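Local structure of alpha-rhamnosidase (Dictyoglomus thermophilum, 6I60) at residues 473-485 against 792-804. The protein probably hydrolyses terminal non-reducing alpha-L-rhamnose residues from alpha-L-rhamnosides, as a bacterial glycoside hydrolase. Residues are numbered along the deposited sequence; the frame is centred on the assembly and turned at random.
Sequences ELINKIHHNIIWG and FGYMIEEGATTLW
The side-chain amide nitrogen ND2 of Asn481 faces two backbone carbonyls of the loop that follows helix 792-797. It donates to Thr802 O at 3.0 Å, with an N-H...O angle of 150°, and points also toward Ala800 O, where the modelled 2.5 Å from ND2 is doubtfully short. Neither approach follows a lone pair: the nitrogen stands well above both carbonyl planes, while Ala800 O itself lies close to the Asn481 amide plane. On the other branch, OD1 of Asn481 receives ND1 of His480 at 3.1 Å, in the plane of that imidazole. These contacts are consistent with the amide being turned with ND2 toward the loop carbonyls and OD1 toward His480. A chi1 of -77°, with CG anti to the carbonyl carbon, sends this amide into the turn, and CD1 of Ile796 lies against it. The CA atoms of Asn481 and Thr802 are 4.2 Å apart, and a CA-H...O contact runs from Thr802 CA to Asn481 O.

Apolar groups extend the interface along helix 473-485. Leu474 lays CD1 on the bare CA of Gly793 at 3.7 Å, and Ile478 crosses Phe792 at about a right angle, meeting its CB. Beyond Asn481, both methyls of Leu803 reach CG1 of Ile482, while CG2 of Thr802 rests by the Gly485 backbone. A Schellman motif ends helix 792-797, with Gly799 at positive phi, Ala800 N bonded to Met795 O and Gly799 N to Ile796 O; the loop starts there.

Both segments belong to the six-hairpin glycosidase domain, and the axes of segments 473-485 and 792-797 cross at 81°, 9.9 Å apart at closest approach. Gln370 bonds Thr801 O from a neighbouring loop, whereas helices 826-835 and 514-520 both touch Ile482.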
# COMPACT_ATOMS: atom_id res chain seq x y z
N GLU A 473 3.34 -26.33 -3.58
CA GLU A 473 3.42 -25.76 -2.24
C GLU A 473 4.55 -24.76 -2.11
O GLU A 473 4.45 -23.81 -1.31
CB GLU A 473 3.57 -26.87 -1.19
CG GLU A 473 3.43 -26.39 0.25
CD GLU A 473 2.05 -25.82 0.55
OE1 GLU A 473 1.93 -25.02 1.50
OE2 GLU A 473 1.08 -26.17 -0.16
N LEU A 474 5.64 -24.94 -2.86
CA LEU A 474 6.72 -23.96 -2.84
C LEU A 474 6.24 -22.61 -3.35
O LEU A 474 6.62 -21.56 -2.81
CB LEU A 474 7.90 -24.46 -3.67
CG LEU A 474 8.99 -23.44 -4.02
CD1 LEU A 474 9.79 -23.07 -2.78
CD2 LEU A 474 9.90 -23.98 -5.11
N ILE A 475 5.40 -22.61 -4.39
CA ILE A 475 4.82 -21.36 -4.88
C ILE A 475 3.90 -20.75 -3.82
O ILE A 475 3.89 -19.53 -3.62
CB ILE A 475 4.07 -21.61 -6.20
CG1 ILE A 475 5.07 -21.96 -7.31
CG2 ILE A 475 3.26 -20.39 -6.60
CD1 ILE A 475 4.41 -22.23 -8.65
N ASN A 476 3.13 -21.60 -3.12
CA ASN A 476 2.28 -21.10 -2.04
C ASN A 476 3.11 -20.48 -0.93
O ASN A 476 2.70 -19.48 -0.33
CB ASN A 476 1.42 -22.24 -1.50
CG ASN A 476 0.42 -22.76 -2.51
OD1 ASN A 476 -0.02 -22.03 -3.40
ND2 ASN A 476 0.06 -24.03 -2.39
N LYS A 477 4.28 -21.05 -0.63
CA LYS A 477 5.14 -20.48 0.40
C LYS A 477 5.75 -19.16 -0.07
O LYS A 477 5.86 -18.21 0.72
CB LYS A 477 6.23 -21.47 0.78
CG LYS A 477 5.71 -22.73 1.46
CD LYS A 477 5.27 -22.46 2.89
CE LYS A 477 4.51 -23.64 3.48
NZ LYS A 477 3.73 -23.26 4.70
N ILE A 478 6.15 -19.08 -1.34
CA ILE A 478 6.61 -17.80 -1.89
C ILE A 478 5.49 -16.78 -1.85
O ILE A 478 5.69 -15.62 -1.45
CB ILE A 478 7.15 -18.00 -3.32
CG1 ILE A 478 8.37 -18.93 -3.31
CG2 ILE A 478 7.52 -16.66 -3.94
CD1 ILE A 478 8.61 -19.62 -4.63
N HIS A 479 4.28 -17.18 -2.25
CA HIS A 479 3.13 -16.29 -2.18
C HIS A 479 2.85 -15.87 -0.75
O HIS A 479 2.45 -14.72 -0.50
CB HIS A 479 1.91 -16.98 -2.80
CG HIS A 479 0.62 -16.25 -2.58
ND1 HIS A 479 0.44 -14.93 -2.94
CD2 HIS A 479 -0.55 -16.66 -2.03
CE1 HIS A 479 -0.79 -14.56 -2.62
NE2 HIS A 479 -1.41 -15.59 -2.07
N HIS A 480 3.05 -16.77 0.21
CA HIS A 480 2.83 -16.43 1.61
C HIS A 480 3.86 -15.43 2.11
O HIS A 480 3.55 -14.55 2.92
CB HIS A 480 2.85 -17.70 2.47
CG HIS A 480 3.15 -17.46 3.92
ND1 HIS A 480 4.44 -17.42 4.41
CD2 HIS A 480 2.34 -17.27 4.98
CE1 HIS A 480 4.41 -17.20 5.71
NE2 HIS A 480 3.15 -17.10 6.08
N ASN A 481 5.10 -15.55 1.62
CA ASN A 481 6.16 -14.65 2.07
C ASN A 481 5.98 -13.24 1.53
O ASN A 481 6.33 -12.26 2.20
CB ASN A 481 7.53 -15.20 1.66
CG ASN A 481 8.00 -16.34 2.54
OD1 ASN A 481 7.20 -17.15 3.01
ND2 ASN A 481 9.30 -16.41 2.77
N ILE A 482 5.43 -13.11 0.32
CA ILE A 482 5.24 -11.79 -0.28
C ILE A 482 4.10 -11.05 0.41
O ILE A 482 4.15 -9.83 0.59
CB ILE A 482 5.01 -11.93 -1.80
CG1 ILE A 482 6.31 -12.34 -2.49
CG2 ILE A 482 4.49 -10.63 -2.39
CD1 ILE A 482 6.15 -12.69 -3.95
N ILE A 483 3.06 -11.78 0.83
CA ILE A 483 1.92 -11.15 1.49
C ILE A 483 2.35 -10.50 2.79
O ILE A 483 1.97 -9.36 3.10
CB ILE A 483 0.79 -12.17 1.71
CG1 ILE A 483 0.05 -12.45 0.40
CG2 ILE A 483 -0.18 -11.69 2.79
CD1 ILE A 483 -1.28 -13.15 0.58
N TRP A 484 3.15 -11.21 3.59
CA TRP A 484 3.66 -10.64 4.83
C TRP A 484 4.68 -9.54 4.57
O TRP A 484 4.77 -8.58 5.34
CB TRP A 484 4.27 -11.73 5.71
CG TRP A 484 3.26 -12.54 6.45
CD1 TRP A 484 2.58 -13.63 5.99
CD2 TRP A 484 2.80 -12.32 7.79
NE1 TRP A 484 1.73 -14.10 6.96
CE2 TRP A 484 1.85 -13.32 8.08
CE3 TRP A 484 3.10 -11.38 8.78
CZ2 TRP A 484 1.20 -13.40 9.31
CZ3 TRP A 484 2.45 -11.46 10.00
CH2 TRP A 484 1.51 -12.47 10.25
N GLY A 485 5.47 -9.68 3.50
CA GLY A 485 6.47 -8.67 3.21
C GLY A 485 5.87 -7.36 2.74
O GLY A 485 6.34 -6.28 3.11
N PHE A 792 13.78 -17.62 -5.52
CA PHE A 792 12.93 -17.36 -4.36
C PHE A 792 12.81 -18.58 -3.47
O PHE A 792 12.64 -18.45 -2.25
CB PHE A 792 11.55 -16.88 -4.82
CG PHE A 792 11.58 -15.60 -5.59
CD1 PHE A 792 11.49 -14.38 -4.93
CD2 PHE A 792 11.71 -15.60 -6.97
CE1 PHE A 792 11.53 -13.20 -5.63
CE2 PHE A 792 11.75 -14.42 -7.67
CZ PHE A 792 11.66 -13.22 -7.01
N GLY A 793 12.89 -19.78 -4.06
CA GLY A 793 12.87 -20.99 -3.26
C GLY A 793 14.09 -21.11 -2.36
O GLY A 793 13.99 -21.64 -1.25
N TYR A 794 15.24 -20.63 -2.83
CA TYR A 794 16.44 -20.65 -1.99
C TYR A 794 16.26 -19.82 -0.73
O TYR A 794 16.82 -20.16 0.32
CB TYR A 794 17.65 -20.17 -2.80
CG TYR A 794 18.95 -20.19 -2.03
CD1 TYR A 794 19.42 -21.37 -1.47
CD2 TYR A 794 19.69 -19.03 -1.86
CE1 TYR A 794 20.61 -21.40 -0.76
CE2 TYR A 794 20.88 -19.05 -1.15
CZ TYR A 794 21.34 -20.23 -0.61
OH TYR A 794 22.52 -20.26 0.09
N MET A 795 15.50 -18.72 -0.81
CA MET A 795 15.20 -17.94 0.38
C MET A 795 14.37 -18.75 1.37
O MET A 795 14.65 -18.75 2.57
CB MET A 795 14.47 -16.65 0.01
CG MET A 795 15.19 -15.79 -1.02
SD MET A 795 14.40 -14.18 -1.21
CE MET A 795 15.26 -13.56 -2.65
N ILE A 796 13.36 -19.46 0.86
CA ILE A 796 12.48 -20.24 1.73
C ILE A 796 13.25 -21.40 2.36
O ILE A 796 13.09 -21.69 3.55
CB ILE A 796 11.25 -20.72 0.94
CG1 ILE A 796 10.09 -19.72 1.07
CG2 ILE A 796 10.80 -22.10 1.41
CD1 ILE A 796 10.37 -18.36 0.46
N GLU A 797 14.10 -22.06 1.57
CA GLU A 797 14.89 -23.16 2.11
C GLU A 797 15.86 -22.70 3.19
O GLU A 797 16.26 -23.51 4.03
CB GLU A 797 15.66 -23.86 0.98
CG GLU A 797 14.77 -24.55 -0.05
CD GLU A 797 13.85 -25.60 0.56
OE1 GLU A 797 14.36 -26.53 1.22
OE2 GLU A 797 12.62 -25.49 0.39
N GLU A 798 16.24 -21.42 3.19
CA GLU A 798 17.14 -20.87 4.19
C GLU A 798 16.40 -20.18 5.33
O GLU A 798 17.02 -19.43 6.10
CB GLU A 798 18.13 -19.90 3.54
CG GLU A 798 19.23 -20.57 2.74
CD GLU A 798 20.23 -21.31 3.61
OE1 GLU A 798 20.31 -21.00 4.82
OE2 GLU A 798 20.94 -22.19 3.09
N GLY A 799 15.09 -20.40 5.46
CA GLY A 799 14.35 -19.94 6.61
C GLY A 799 13.72 -18.58 6.50
O GLY A 799 13.48 -17.94 7.53
N ALA A 800 13.44 -18.11 5.29
CA ALA A 800 12.85 -16.79 5.10
C ALA A 800 11.33 -16.89 5.19
O ALA A 800 10.71 -17.68 4.46
CB ALA A 800 13.27 -16.20 3.75
N THR A 801 10.74 -16.10 6.08
CA THR A 801 9.29 -15.95 6.13
C THR A 801 8.81 -14.74 5.35
O THR A 801 7.60 -14.55 5.21
CB THR A 801 8.81 -15.85 7.59
OG1 THR A 801 9.74 -15.07 8.35
CG2 THR A 801 8.68 -17.23 8.20
N THR A 802 9.73 -13.92 4.86
CA THR A 802 9.40 -12.82 3.95
C THR A 802 10.39 -12.91 2.79
O THR A 802 10.98 -13.97 2.51
CB THR A 802 9.44 -11.46 4.67
OG1 THR A 802 10.61 -11.39 5.50
CG2 THR A 802 8.20 -11.28 5.53
N LEU A 803 10.60 -11.80 2.10
CA LEU A 803 11.51 -11.76 0.97
C LEU A 803 12.77 -10.98 1.35
O LEU A 803 12.71 -10.01 2.12
CB LEU A 803 10.85 -11.13 -0.26
CG LEU A 803 10.48 -12.11 -1.37
CD1 LEU A 803 9.52 -13.17 -0.86
CD2 LEU A 803 9.90 -11.39 -2.57
N TRP A 804 13.90 -11.41 0.80
CA TRP A 804 15.19 -10.80 1.11
C TRP A 804 15.46 -9.62 0.20
O TRP A 804 14.88 -9.47 -0.88
CB TRP A 804 16.32 -11.82 0.95
CG TRP A 804 16.30 -12.91 1.97
CD1 TRP A 804 15.58 -12.94 3.13
CD2 TRP A 804 17.05 -14.13 1.92
NE1 TRP A 804 15.83 -14.11 3.80
CE2 TRP A 804 16.73 -14.86 3.09
CE3 TRP A 804 17.95 -14.68 1.01
CZ2 TRP A 804 17.28 -16.11 3.36
CZ3 TRP A 804 18.50 -15.92 1.29
CH2 TRP A 804 18.16 -16.62 2.45